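Local coordinates for NanS-p (Escherichia phage vB_EcoP_24B, PDB 6YP6), which probably binds carbohydrate, forming a beta-sandwich part of a conserved phage-encoded carbohydrate esterase, at residues A[32-37]-A[150-155]; A[64-69]-A[212-217]; A[87-92]-A[117-122]; A[95-100]-A[190-195]; A[125-130]-A[139-144]. All blocks are in the same frame, centred on the assembly; numbering follows the deposited sequence.

Contact 1 (A[32-37]-A[150-155]); sequences VSDAEG and NEWHTL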
# COMPACT_ATOMS: atom_id res chain seq x y z
N VAL A 32 -13.45 -7.58 12.41
CA VAL A 32 -14.68 -8.24 12.00
C VAL A 32 -14.38 -9.68 11.64
O VAL A 32 -13.23 -10.07 11.42
CB VAL A 32 -15.36 -7.55 10.80
CG1 VAL A 32 -15.83 -6.17 11.20
CG2 VAL A 32 -14.43 -7.49 9.59
N SER A 33 -15.45 -10.47 11.55
CA SER A 33 -15.37 -11.83 11.04
C SER A 33 -15.56 -11.83 9.53
O SER A 33 -16.46 -11.16 9.01
CB SER A 33 -16.44 -12.70 11.69
OG SER A 33 -16.22 -12.81 13.07
N ASP A 34 -14.71 -12.57 8.83
CA ASP A 34 -14.86 -12.81 7.40
C ASP A 34 -14.34 -14.21 7.16
O ASP A 34 -13.18 -14.50 7.47
CB ASP A 34 -14.09 -11.78 6.56
CG ASP A 34 -14.39 -11.90 5.07
OD1 ASP A 34 -14.04 -12.93 4.46
OD2 ASP A 34 -15.00 -10.95 4.51
N ALA A 35 -15.19 -15.09 6.62
CA ALA A 35 -14.82 -16.50 6.52
C ALA A 35 -13.58 -16.72 5.67
O ALA A 35 -12.89 -17.73 5.83
CB ALA A 35 -16.00 -17.30 5.97
N GLU A 36 -13.27 -15.81 4.75
CA GLU A 36 -12.11 -15.94 3.88
C GLU A 36 -10.93 -15.10 4.34
O GLU A 36 -9.88 -15.11 3.69
CB GLU A 36 -12.49 -15.61 2.44
CG GLU A 36 -13.43 -16.65 1.82
CD GLU A 36 -13.90 -16.26 0.43
OE1 GLU A 36 -13.90 -15.05 0.12
OE2 GLU A 36 -14.26 -17.16 -0.35
N GLY A 37 -11.07 -14.37 5.45
CA GLY A 37 -9.91 -13.79 6.09
C GLY A 37 -9.06 -14.85 6.77
O GLY A 37 -9.54 -15.93 7.10
N ASN A 150 -16.17 -7.58 -4.95
CA ASN A 150 -16.03 -7.53 -3.50
C ASN A 150 -15.35 -8.80 -2.96
O ASN A 150 -15.62 -9.24 -1.84
CB ASN A 150 -17.39 -7.26 -2.85
CG ASN A 150 -17.93 -5.79 -3.11
OD1 ASN A 150 -17.31 -4.96 -3.76
ND2 ASN A 150 -19.11 -5.51 -2.59
N GLU A 151 -14.45 -9.39 -3.75
CA GLU A 151 -13.69 -10.56 -3.35
C GLU A 151 -12.37 -10.14 -2.72
O GLU A 151 -11.92 -9.00 -2.84
CB GLU A 151 -13.40 -11.44 -4.56
CG GLU A 151 -14.63 -11.96 -5.27
CD GLU A 151 -15.47 -12.81 -4.37
OE1 GLU A 151 -14.94 -13.79 -3.80
OE2 GLU A 151 -16.66 -12.49 -4.19
N TRP A 152 -11.72 -11.10 -2.06
CA TRP A 152 -10.36 -10.88 -1.59
C TRP A 152 -9.38 -10.82 -2.75
O TRP A 152 -9.50 -11.55 -3.74
CB TRP A 152 -9.96 -12.00 -0.62
CG TRP A 152 -10.60 -11.90 0.71
CD1 TRP A 152 -11.70 -12.57 1.15
CD2 TRP A 152 -10.19 -11.05 1.78
NE1 TRP A 152 -11.99 -12.19 2.45
CE2 TRP A 152 -11.08 -11.24 2.84
CE3 TRP A 152 -9.16 -10.12 1.93
CZ2 TRP A 152 -10.97 -10.55 4.05
CZ3 TRP A 152 -9.05 -9.44 3.12
CH2 TRP A 152 -9.95 -9.66 4.16
N HIS A 153 -8.37 -9.96 -2.59
CA HIS A 153 -7.28 -9.80 -3.53
C HIS A 153 -5.97 -9.68 -2.77
O HIS A 153 -5.95 -9.31 -1.59
CB HIS A 153 -7.48 -8.56 -4.41
CG HIS A 153 -8.70 -8.67 -5.26
ND1 HIS A 153 -8.72 -9.39 -6.43
CD2 HIS A 153 -9.96 -8.23 -5.06
CE1 HIS A 153 -9.95 -9.38 -6.92
NE2 HIS A 153 -10.71 -8.66 -6.12
N THR A 154 -4.88 -9.97 -3.47
CA THR A 154 -3.55 -9.74 -2.94
C THR A 154 -2.78 -8.82 -3.86
O THR A 154 -2.94 -8.84 -5.09
CB THR A 154 -2.78 -11.05 -2.73
OG1 THR A 154 -2.60 -11.72 -3.99
CG2 THR A 154 -3.51 -11.96 -1.77
N LEU A 155 -1.92 -8.00 -3.25
CA LEU A 155 -1.07 -7.09 -3.99
C LEU A 155 0.30 -7.12 -3.34
O LEU A 155 0.40 -7.02 -2.12
CB LEU A 155 -1.65 -5.67 -3.93
CG LEU A 155 -0.84 -4.57 -4.61
CD1 LEU A 155 -0.68 -4.85 -6.09
CD2 LEU A 155 -1.50 -3.21 -4.40
O HOH W 1 -13.09 -13.68 -1.82
O HOH W 2 -14.17 -17.06 -3.10

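Contact 2 (A[64-69]-A[212-217]); sequences AALLQK and IAVEVN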
# COMPACT_ATOMS: atom_id res chain seq x y z
N ALA A 64 16.85 0.52 3.52
CA ALA A 64 18.11 0.20 2.85
C ALA A 64 18.29 -1.30 2.66
O ALA A 64 18.76 -1.74 1.60
CB ALA A 64 19.28 0.79 3.63
N ALA A 65 17.94 -2.11 3.66
CA ALA A 65 18.13 -3.55 3.54
C ALA A 65 17.19 -4.15 2.50
O ALA A 65 17.56 -5.11 1.81
CB ALA A 65 17.96 -4.25 4.88
N LEU A 66 15.96 -3.64 2.41
CA LEU A 66 15.05 -4.07 1.35
C LEU A 66 15.67 -3.84 -0.02
O LEU A 66 15.64 -4.73 -0.89
CB LEU A 66 13.71 -3.33 1.50
CG LEU A 66 12.70 -3.60 0.38
CD1 LEU A 66 12.27 -5.04 0.30
CD2 LEU A 66 11.49 -2.69 0.57
N LEU A 67 16.27 -2.67 -0.22
CA LEU A 67 16.90 -2.39 -1.51
C LEU A 67 18.10 -3.30 -1.76
O LEU A 67 18.30 -3.76 -2.89
CB LEU A 67 17.35 -0.93 -1.56
CG LEU A 67 16.22 0.09 -1.69
CD1 LEU A 67 16.75 1.50 -1.49
CD2 LEU A 67 15.56 -0.01 -3.05
N GLN A 68 18.90 -3.58 -0.72
CA GLN A 68 20.11 -4.37 -0.88
C GLN A 68 19.79 -5.84 -1.11
O GLN A 68 20.36 -6.49 -2.00
CB GLN A 68 21.00 -4.21 0.37
CG GLN A 68 22.21 -5.14 0.49
CD GLN A 68 22.66 -5.33 1.94
OE1 GLN A 68 22.36 -4.51 2.81
NE2 GLN A 68 23.36 -6.42 2.21
N LYS A 69 18.90 -6.39 -0.29
CA LYS A 69 18.65 -7.82 -0.28
C LYS A 69 17.44 -8.23 -1.10
O LYS A 69 17.30 -9.42 -1.41
CB LYS A 69 18.44 -8.29 1.17
CG LYS A 69 19.62 -8.08 2.08
CD LYS A 69 19.33 -8.54 3.51
CE LYS A 69 20.48 -8.24 4.45
NZ LYS A 69 19.98 -7.79 5.79
N ILE A 212 -0.94 -6.58 6.18
CA ILE A 212 -0.00 -5.69 5.50
C ILE A 212 1.37 -6.08 6.01
O ILE A 212 1.54 -6.28 7.21
CB ILE A 212 -0.24 -4.21 5.88
CG1 ILE A 212 -1.65 -3.76 5.53
CG2 ILE A 212 0.80 -3.30 5.20
CD1 ILE A 212 -2.05 -2.46 6.19
N ALA A 213 2.36 -6.20 5.13
CA ALA A 213 3.70 -6.51 5.61
C ALA A 213 4.76 -5.99 4.67
O ALA A 213 4.53 -5.81 3.47
CB ALA A 213 3.90 -8.02 5.79
N VAL A 214 5.95 -5.75 5.23
CA VAL A 214 7.16 -5.61 4.44
C VAL A 214 8.11 -6.70 4.91
O VAL A 214 8.35 -6.83 6.12
CB VAL A 214 7.79 -4.21 4.56
CG1 VAL A 214 9.05 -4.15 3.70
CG2 VAL A 214 6.80 -3.14 4.14
N GLU A 215 8.61 -7.48 3.98
CA GLU A 215 9.53 -8.58 4.26
C GLU A 215 10.81 -8.35 3.47
O GLU A 215 10.78 -7.78 2.37
CB GLU A 215 8.89 -9.92 3.89
CG GLU A 215 7.74 -10.28 4.83
CD GLU A 215 6.87 -11.43 4.35
OE1 GLU A 215 6.77 -11.68 3.13
OE2 GLU A 215 6.26 -12.09 5.23
N VAL A 216 11.93 -8.76 4.05
CA VAL A 216 13.25 -8.58 3.47
C VAL A 216 13.89 -9.95 3.34
O VAL A 216 13.86 -10.75 4.29
CB VAL A 216 14.12 -7.63 4.31
CG1 VAL A 216 15.48 -7.46 3.70
CG2 VAL A 216 13.41 -6.27 4.45
N ASN A 217 14.43 -10.24 2.17
CA ASN A 217 15.07 -11.53 1.97
C ASN A 217 16.23 -11.72 2.96
O ASN A 217 16.93 -10.77 3.30
CB ASN A 217 15.59 -11.64 0.54
CG ASN A 217 14.47 -11.65 -0.47
OD1 ASN A 217 13.38 -12.13 -0.21
ND2 ASN A 217 14.76 -11.13 -1.66

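Contact 3 (A[87-92]-A[117-122]); sequences QYVMAF and FYIQTD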
# COMPACT_ATOMS: atom_id res chain seq x y z
N GLN A 87 -13.56 6.22 -7.89
CA GLN A 87 -13.49 6.22 -6.43
C GLN A 87 -12.26 5.47 -5.92
O GLN A 87 -11.83 4.47 -6.49
CB GLN A 87 -14.78 5.59 -5.90
CG GLN A 87 -14.97 5.66 -4.41
CD GLN A 87 -16.40 5.33 -4.05
OE1 GLN A 87 -16.70 4.18 -3.66
NE2 GLN A 87 -17.28 6.26 -4.24
N TYR A 88 -11.67 6.02 -4.86
CA TYR A 88 -10.48 5.44 -4.25
C TYR A 88 -10.79 4.36 -3.23
O TYR A 88 -11.82 4.40 -2.55
CB TYR A 88 -9.65 6.53 -3.54
CG TYR A 88 -9.09 7.56 -4.50
CD1 TYR A 88 -8.06 7.26 -5.38
CD2 TYR A 88 -9.64 8.83 -4.54
CE1 TYR A 88 -7.59 8.21 -6.26
CE2 TYR A 88 -9.19 9.79 -5.42
CZ TYR A 88 -8.17 9.47 -6.29
OH TYR A 88 -7.75 10.44 -7.16
N VAL A 89 -9.84 3.42 -3.11
CA VAL A 89 -9.77 2.50 -1.98
C VAL A 89 -8.72 3.01 -0.99
O VAL A 89 -9.06 3.45 0.11
CB VAL A 89 -9.48 1.05 -2.42
CG1 VAL A 89 -9.48 0.13 -1.21
CG2 VAL A 89 -10.49 0.58 -3.46
N MET A 90 -7.44 2.96 -1.36
CA MET A 90 -6.38 3.31 -0.42
C MET A 90 -5.08 3.50 -1.18
O MET A 90 -4.94 3.08 -2.33
CB MET A 90 -6.24 2.24 0.66
CG MET A 90 -5.80 0.89 0.15
SD MET A 90 -5.96 -0.33 1.45
CE MET A 90 -5.79 -1.83 0.51
N ALA A 91 -4.12 4.09 -0.49
CA ALA A 91 -2.77 4.31 -0.99
C ALA A 91 -1.76 3.88 0.06
O ALA A 91 -2.01 3.92 1.27
CB ALA A 91 -2.53 5.79 -1.32
N PHE A 92 -0.58 3.51 -0.43
CA PHE A 92 0.60 3.14 0.35
C PHE A 92 1.72 4.11 -0.02
O PHE A 92 2.16 4.14 -1.17
CB PHE A 92 1.07 1.72 -0.01
CG PHE A 92 0.05 0.66 0.28
CD1 PHE A 92 -0.97 0.41 -0.63
CD2 PHE A 92 0.08 -0.07 1.46
CE1 PHE A 92 -1.94 -0.56 -0.35
CE2 PHE A 92 -0.90 -1.02 1.73
CZ PHE A 92 -1.90 -1.27 0.82
N PHE A 117 1.78 4.01 -4.12
CA PHE A 117 0.91 3.16 -4.92
C PHE A 117 -0.51 3.27 -4.42
O PHE A 117 -0.74 3.18 -3.21
CB PHE A 117 1.37 1.70 -4.81
CG PHE A 117 2.84 1.49 -5.06
CD1 PHE A 117 3.45 2.06 -6.16
CD2 PHE A 117 3.62 0.76 -4.18
CE1 PHE A 117 4.83 1.89 -6.38
CE2 PHE A 117 4.97 0.57 -4.40
CZ PHE A 117 5.57 1.14 -5.50
N TYR A 118 -1.47 3.47 -5.32
CA TYR A 118 -2.85 3.61 -4.89
C TYR A 118 -3.76 2.73 -5.72
O TYR A 118 -3.45 2.31 -6.84
CB TYR A 118 -3.30 5.09 -4.88
CG TYR A 118 -3.33 5.79 -6.21
CD1 TYR A 118 -2.19 6.39 -6.74
CD2 TYR A 118 -4.50 5.89 -6.93
CE1 TYR A 118 -2.22 7.04 -7.97
CE2 TYR A 118 -4.55 6.55 -8.15
CZ TYR A 118 -3.40 7.11 -8.66
OH TYR A 118 -3.38 7.76 -9.88
N ILE A 119 -4.91 2.45 -5.11
CA ILE A 119 -5.90 1.53 -5.64
C ILE A 119 -7.19 2.33 -5.83
O ILE A 119 -7.66 3.01 -4.91
CB ILE A 119 -6.10 0.35 -4.68
CG1 ILE A 119 -4.80 -0.43 -4.47
CG2 ILE A 119 -7.23 -0.56 -5.17
CD1 ILE A 119 -4.87 -1.42 -3.34
N GLN A 120 -7.74 2.27 -7.05
CA GLN A 120 -8.84 3.11 -7.49
C GLN A 120 -9.60 2.36 -8.57
O GLN A 120 -8.99 1.64 -9.35
CB GLN A 120 -8.26 4.41 -8.08
CG GLN A 120 -9.28 5.43 -8.56
CD GLN A 120 -8.65 6.53 -9.37
OE1 GLN A 120 -7.60 6.33 -10.00
NE2 GLN A 120 -9.29 7.70 -9.40
N THR A 121 -10.91 2.55 -8.65
CA THR A 121 -11.65 2.03 -9.79
C THR A 121 -11.74 3.08 -10.88
O THR A 121 -11.84 4.28 -10.61
CB THR A 121 -13.06 1.57 -9.42
OG1 THR A 121 -13.76 2.60 -8.71
CG2 THR A 121 -13.04 0.34 -8.57
N ASP A 122 -11.70 2.62 -12.14
CA ASP A 122 -12.22 3.43 -13.24
C ASP A 122 -13.72 3.15 -13.33
O ASP A 122 -14.36 2.96 -12.29
CB ASP A 122 -11.38 3.26 -14.51
CG ASP A 122 -11.24 1.83 -14.99
OD1 ASP A 122 -12.15 1.01 -14.75
OD2 ASP A 122 -10.21 1.53 -15.64

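Contact 4 (A[95-100]-A[190-195]); sequences PVSSLP and AADKLH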
# COMPACT_ATOMS: atom_id res chain seq x y z
N PRO A 95 7.83 7.33 2.09
CA PRO A 95 8.93 8.27 1.86
C PRO A 95 10.12 7.84 2.71
O PRO A 95 9.95 7.35 3.82
CB PRO A 95 8.37 9.62 2.33
CG PRO A 95 7.12 9.31 3.10
CD PRO A 95 6.76 7.90 2.94
N VAL A 96 11.33 8.02 2.18
CA VAL A 96 12.54 7.66 2.90
C VAL A 96 13.45 8.88 3.02
O VAL A 96 13.50 9.74 2.13
CB VAL A 96 13.26 6.44 2.29
CG1 VAL A 96 12.37 5.22 2.42
CG2 VAL A 96 13.65 6.67 0.85
N SER A 97 14.17 8.96 4.14
CA SER A 97 14.99 10.13 4.44
C SER A 97 16.34 10.10 3.72
O SER A 97 17.00 11.13 3.67
CB SER A 97 15.23 10.23 5.94
OG SER A 97 15.85 9.06 6.42
N SER A 98 16.73 8.95 3.19
CA SER A 98 17.92 8.83 2.37
C SER A 98 17.78 7.58 1.53
O SER A 98 16.97 6.70 1.83
CB SER A 98 19.20 8.76 3.22
OG SER A 98 19.29 7.52 3.90
N LEU A 99 18.56 7.52 0.46
CA LEU A 99 18.80 6.31 -0.30
C LEU A 99 20.25 5.89 -0.08
O LEU A 99 21.08 6.70 0.33
CB LEU A 99 18.55 6.55 -1.79
CG LEU A 99 17.08 6.80 -2.14
CD1 LEU A 99 16.95 7.27 -3.58
CD2 LEU A 99 16.25 5.53 -1.93
N PRO A 100 20.57 4.62 -0.32
CA PRO A 100 21.95 4.16 -0.11
C PRO A 100 22.93 4.93 -0.98
O PRO A 100 22.58 5.49 -2.02
CB PRO A 100 21.89 2.68 -0.50
CG PRO A 100 20.44 2.29 -0.33
CD PRO A 100 19.66 3.52 -0.69
N ALA A 190 5.32 11.82 6.55
CA ALA A 190 6.56 11.80 7.31
C ALA A 190 7.53 10.74 6.79
O ALA A 190 7.14 9.62 6.46
CB ALA A 190 6.26 11.54 8.78
N ALA A 191 8.80 11.11 6.77
CA ALA A 191 9.85 10.23 6.26
C ALA A 191 10.00 8.98 7.13
O ALA A 191 9.82 9.02 8.35
CB ALA A 191 11.19 10.97 6.25
N ASP A 192 10.38 7.88 6.47
CA ASP A 192 10.75 6.64 7.14
C ASP A 192 9.58 5.99 7.87
O ASP A 192 9.77 5.21 8.81
CB ASP A 192 11.98 6.82 8.04
CG ASP A 192 13.20 7.24 7.25
OD1 ASP A 192 13.24 7.03 6.01
OD2 ASP A 192 14.13 7.79 7.89
N LYS A 193 8.38 6.25 7.40
CA LYS A 193 7.19 5.54 7.83
C LYS A 193 6.44 5.04 6.61
O LYS A 193 6.43 5.68 5.57
CB LYS A 193 6.25 6.45 8.66
CG LYS A 193 6.92 7.09 9.85
CD LYS A 193 5.92 7.77 10.75
CE LYS A 193 5.32 6.78 11.71
NZ LYS A 193 4.27 7.36 12.58
N LEU A 194 5.82 3.87 6.76
CA LEU A 194 4.82 3.41 5.82
C LEU A 194 3.48 3.98 6.24
O LEU A 194 3.06 3.82 7.39
CB LEU A 194 4.76 1.88 5.80
CG LEU A 194 3.69 1.29 4.88
CD1 LEU A 194 3.97 1.61 3.42
CD2 LEU A 194 3.60 -0.22 5.09
N HIS A 195 2.83 4.68 5.31
CA HIS A 195 1.53 5.31 5.52
C HIS A 195 0.52 4.63 4.61
O HIS A 195 0.73 4.53 3.40
CB HIS A 195 1.57 6.77 5.13
CG HIS A 195 2.62 7.54 5.80
ND1 HIS A 195 2.37 8.39 6.86
CD2 HIS A 195 3.94 7.61 5.55
CE1 HIS A 195 3.51 8.95 7.23
NE2 HIS A 195 4.48 8.49 6.45

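Contact 5 (A[125-130]-A[139-144]); sequences DLNVMY and NLKLGT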
# COMPACT_ATOMS: atom_id res chain seq x y z
N ASP A 125 -12.99 -1.39 -13.76
CA ASP A 125 -11.96 -2.25 -13.19
C ASP A 125 -11.38 -1.64 -11.92
O ASP A 125 -11.40 -0.43 -11.71
CB ASP A 125 -10.80 -2.41 -14.18
CG ASP A 125 -11.16 -3.20 -15.42
OD1 ASP A 125 -12.11 -4.00 -15.36
OD2 ASP A 125 -10.47 -3.03 -16.44
N LEU A 126 -10.80 -2.51 -11.08
CA LEU A 126 -10.01 -2.08 -9.93
C LEU A 126 -8.55 -2.01 -10.36
O LEU A 126 -7.97 -3.03 -10.76
CB LEU A 126 -10.17 -3.05 -8.76
CG LEU A 126 -9.53 -2.58 -7.45
CD1 LEU A 126 -10.24 -1.35 -6.91
CD2 LEU A 126 -9.51 -3.69 -6.41
N ASN A 127 -7.95 -0.83 -10.28
CA ASN A 127 -6.61 -0.58 -10.80
C ASN A 127 -5.61 -0.28 -9.69
O ASN A 127 -5.97 0.23 -8.62
CB ASN A 127 -6.66 0.60 -11.76
CG ASN A 127 -7.52 0.32 -12.95
OD1 ASN A 127 -7.60 -0.83 -13.42
ND2 ASN A 127 -8.19 1.34 -13.45
N VAL A 128 -4.35 -0.59 -9.99
CA VAL A 128 -3.20 -0.25 -9.16
C VAL A 128 -2.40 0.80 -9.92
O VAL A 128 -1.99 0.55 -11.07
CB VAL A 128 -2.32 -1.47 -8.88
CG1 VAL A 128 -1.18 -1.08 -7.96
CG2 VAL A 128 -3.10 -2.63 -8.31
N MET A 129 -2.14 1.95 -9.29
CA MET A 129 -1.53 3.10 -9.92
C MET A 129 -0.30 3.54 -9.14
O MET A 129 -0.21 3.34 -7.93
CB MET A 129 -2.53 4.28 -9.91
CG MET A 129 -3.87 3.99 -10.54
SD MET A 129 -3.82 3.66 -12.32
CE MET A 129 -3.25 5.23 -12.95
N TYR A 130 0.64 4.16 -9.85
CA TYR A 130 1.85 4.72 -9.27
C TYR A 130 1.76 6.24 -9.33
O TYR A 130 1.71 6.81 -10.42
CB TYR A 130 3.07 4.21 -10.04
CG TYR A 130 4.44 4.59 -9.51
CD1 TYR A 130 4.66 4.99 -8.21
CD2 TYR A 130 5.54 4.49 -10.35
CE1 TYR A 130 5.94 5.31 -7.75
CE2 TYR A 130 6.81 4.81 -9.91
CZ TYR A 130 7.01 5.21 -8.61
OH TYR A 130 8.29 5.54 -8.20
N ASN A 139 0.01 9.61 -14.14
CA ASN A 139 0.48 8.55 -13.27
C ASN A 139 0.48 7.22 -14.02
O ASN A 139 -0.35 6.98 -14.90
CB ASN A 139 -0.43 8.43 -12.05
CG ASN A 139 -0.17 9.50 -11.01
OD1 ASN A 139 0.86 10.16 -11.01
ND2 ASN A 139 -1.14 9.68 -10.11
N LEU A 140 1.43 6.36 -13.68
CA LEU A 140 1.54 5.07 -14.35
C LEU A 140 0.47 4.12 -13.83
O LEU A 140 0.26 4.02 -12.61
CB LEU A 140 2.91 4.45 -14.13
CG LEU A 140 4.12 5.14 -14.76
CD1 LEU A 140 5.35 4.27 -14.55
CD2 LEU A 140 3.89 5.42 -16.23
N LYS A 141 -0.19 3.42 -14.74
CA LYS A 141 -1.05 2.31 -14.37
C LYS A 141 -0.16 1.06 -14.27
O LYS A 141 0.45 0.64 -15.26
CB LYS A 141 -2.19 2.10 -15.36
CG LYS A 141 -3.08 0.92 -14.97
CD LYS A 141 -4.15 0.59 -15.99
CE LYS A 141 -5.34 1.51 -15.90
NZ LYS A 141 -6.34 1.17 -16.96
N LEU A 142 -0.06 0.51 -13.07
CA LEU A 142 0.81 -0.63 -12.84
C LEU A 142 0.15 -1.95 -13.19
O LEU A 142 0.86 -2.92 -13.46
CB LEU A 142 1.26 -0.65 -11.39
CG LEU A 142 2.08 0.56 -10.94
CD1 LEU A 142 2.50 0.38 -9.49
CD2 LEU A 142 3.28 0.79 -11.86
N GLY A 143 -1.17 -2.01 -13.17
CA GLY A 143 -1.90 -3.22 -13.47
C GLY A 143 -3.32 -3.09 -12.98
O GLY A 143 -3.74 -2.05 -12.47
N THR A 144 -4.06 -4.18 -13.14
CA THR A 144 -5.45 -4.22 -12.73
C THR A 144 -5.76 -5.57 -12.12
O THR A 144 -5.19 -6.59 -12.51
CB THR A 144 -6.39 -3.94 -13.92
OG1 THR A 144 -7.74 -3.93 -13.47
CG2 THR A 144 -6.28 -4.99 -15.03
O HOH W 3 -7.83 -1.44 -16.06

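Contact 1 (A[32-37]-A[150-155])
Asp34 meets the indole of Trp152 where strand 28-33 runs out into a type I beta turn, Asp34 to Gly37, overlaid by an Asx turn at Asp34. Followed outward, the aspartate begins with CB 4.2 Å from Trp152 CZ2. CG stands anti to the backbone N (chi1 -172°) and comes to 3.8 Å from the same Trp152 CZ2, at the ring edge. OD1 then takes two donors. Trp152 NE1 reaches Asp34 OD1 at 3.0 Å with a nearly straight N-H (165°); the oxygen lies in the indole plane, whereas the nitrogen approaches from well above the carboxylate plane. The second donor, Glu36 N, is also 3.0 Å from Asp34 OD1, meets the anti lone pair of that oxygen and closes the Asx turn. OD2 completes the side chain with a salt bridge to Lys78 on strand 71-79, so both oxygens are committed.

Glu36 packs its CB 3.4 Å from Trp152 CD1, and its backbone O lies over one face of the indole, displaced toward the rim. Arg76, which binds that O, also makes a cation-pi contact with Trp152. Two acidic tips, Glu36 OE1 and Glu151 OE1, approach to 4.2 Å; a bridging water that donates to both probably eases their repulsion. That water lies 2.7 Å from Glu151 OE1 and accepts the backbone N-H of Trp152, with 2.9 Å between the water oxygen and Trp152 N.

Contact 2 (A[64-69]-A[212-217])
Asn217 ND2 donates to the backbone O of Lys69 at 3.1 Å, with an N-H...O angle of 153°, and so ties Asn217, near the end of strand 207-216, to the last residue of helix 64-69. The donor is tilted out of the carbonyl plane. Lys69 in turn sets its aliphatic chain against the backbone O of Asn217: CD of Lys69 is 3.3 Å from Asn217 O, and its CB meets the same oxygen, while the ammonium end leads away from the strand.

The apolar part rests on Val216, whose two methyls divide the work. CG1, anti to the backbone N (chi1 180°), lies 3.7 Å from Ala65 O, and CG2 is 4.2 Å from Leu66 CB. Leu66 reaches further back along the strand with both branches. Its CD1 sits 3.7 Å from the backbone O of Glu215 and its CD2 is 4.2 Å from Val214 CG1. A short helix thus packs over the end of a strand, their axes 8.4 Å apart at closest and crossing at 52°. Leu66 and Val214 both touch Trp94 of strand 88-95 in the facing sheet, while Val214 also packs against strands 3-9 and 71-79 on its two flanks.

Contact 3 (A[87-92]-A[117-122])
Residues 88-92 and 117-121 run antiparallel, with axes 4.6 Å apart and at 173°, and five backbone hydrogen bonds join them from Gln87-Thr121 to Phe92-Phe117. Register slips at one point. Val89 N is 2.9 Å from Ile119 O and Ile119 N is 2.9 Å from Met90 O, so Val89 and Met90 together face Ile119, a classic beta bulge.

On one face, Tyr88 and Gln120 lie side by side pointing the same way, ring and amide planes only 11° apart. Gln120 NE2 stands 3.6 Å from Tyr88 CE1 but bonds to Asn86 O. Tyr118 CD2 touches the edge of the Tyr88 ring, 3.9 Å from its CE1, and Ala91 CB packs on Tyr118 CB. This sheet is one layer of a beta-sandwich, and the opposite face supplies its interior: Met90 and Ile119 touch Phe77 of the other sheet, and Phe92 touches Cys75.

Ile119 is central to that inner side. Its CG2 lies 3.9 Å from Val89 CG2, while its CD1 meets Met90 CE at 4.0 Å. Met90 starts between the backbone N and the carbonyl carbon (chi1 65°), then extends alongside Ile119. Phe92 offers the edge of its ring to Ile119 CD1.

Contact 4 (A[95-100]-A[190-195])
Hydrogen bonds made by Asp192 dominate the meeting of the loop beyond strand 88-95 with the turn that leads into strand 193-197. Its carboxylate receives both donors of Ser97: the backbone N at 2.8 Å from Asp192 OD1, from above the carboxylate plane, and Ser97 OG at 2.6 Å from Asp192 OD2, on the syn lone pair. Ser97 OG stands between its own backbone N and carbonyl carbon (chi1 58°), which brings the hydroxyl round to the carboxylate that the Ser97 N-H already meets. The backbone joins in, since Asp192 N is 2.7 Å from Pro95 O. With three bonds, the aspartate is held at both its main-chain and side-chain ends.

Van der Waals contacts flank this grip. Pro95 sets CG 3.4 Å from Ala190 O and CD 3.5 Å from Lys193 O, and its CD also meets His195 CD2 at 3.9 Å, the two side chains crossing at about a right angle. Ala191 CB rests against Ser97 CB.

Within residues 190-195, His195 NE2 donates to Ala190 O at 2.9 Å, in the carbonyl plane and on a lone pair. Ala190 to Lys193 form a type II beta turn with Asp192 at its third position, where phi is positive (66°), delivering the chain into strand 193-197 beside its antiparallel neighbour 88-95.

Contact 5 (A[125-130]-A[139-144])
Met129 and Lys141 cross obliquely on one face of the hairpin formed by strands 125-130 and 140-147. The methionine is bent at both chi2 (-65°) and chi3 (-64°), which folds its thioether back over the partner strand: SD lies 3.7 Å from Lys141 CA, and CE comes to 3.7 Å from Leu140 O. Further along that face, Lys141 passes Asn127 with CE 3.8 Å from Asn127 ND2, an amide nitrogen that bonds to Asp122. Thr144 stands across from Asn127, its OG1 between two oxygens, 2.9 Å from Leu126 O and 3.1 Å from Asn127 OD1.

On the other face the meeting is apolar. Tyr130 CB packs against Leu140 CB and, at 3.9 Å, against Leu142 CD2, while its ring leads away to Phe117 and Phe179 and its OH to Thr182 N. Val128 CG1 lies near Leu142 CB.

The strands carry a classic beta bulge, with Leu142 and Gly143 both opposite Val128. Val128 N makes an almost straight bond (176°) to Gly143 O, and Leu142 N reaches Val128 O at 2.8 Å; the return bond from Gly143 N is weak. At the polar end, Lys141 NZ donates to a water 3.1 Å away that also lies beside Asp125 OD2 and Asn127 OD1. Lysine and aspartate, not in direct contact, may therefore feel each other's charge through this water.

In the fold
The contacts map a beta-sandwich of two antiparallel sheets. Contacts 3, 4 and 5 all reach the seven-stranded sheet. Contacts 3 and 5 are its consecutive strand pairs, centres 8 Å apart and joined through strands 113-121 and 125-130. Contacts 1 and 2 reach the eight-stranded sheet with centres 25 Å apart. Along the chain, contact 1 opens first and crosses contact 2, which encloses contacts 3, 4 and 5; of these, 3 and 4 cross, and 5 follows 3 within the span of 4. Between the sheets, Leu155 packs on Ile119 and Val128, and Ile212 on Leu194; separately, Leu67 of helix 64-69 packs on the loop of contact 4. Sequence-distant strands thereby form one compact domain.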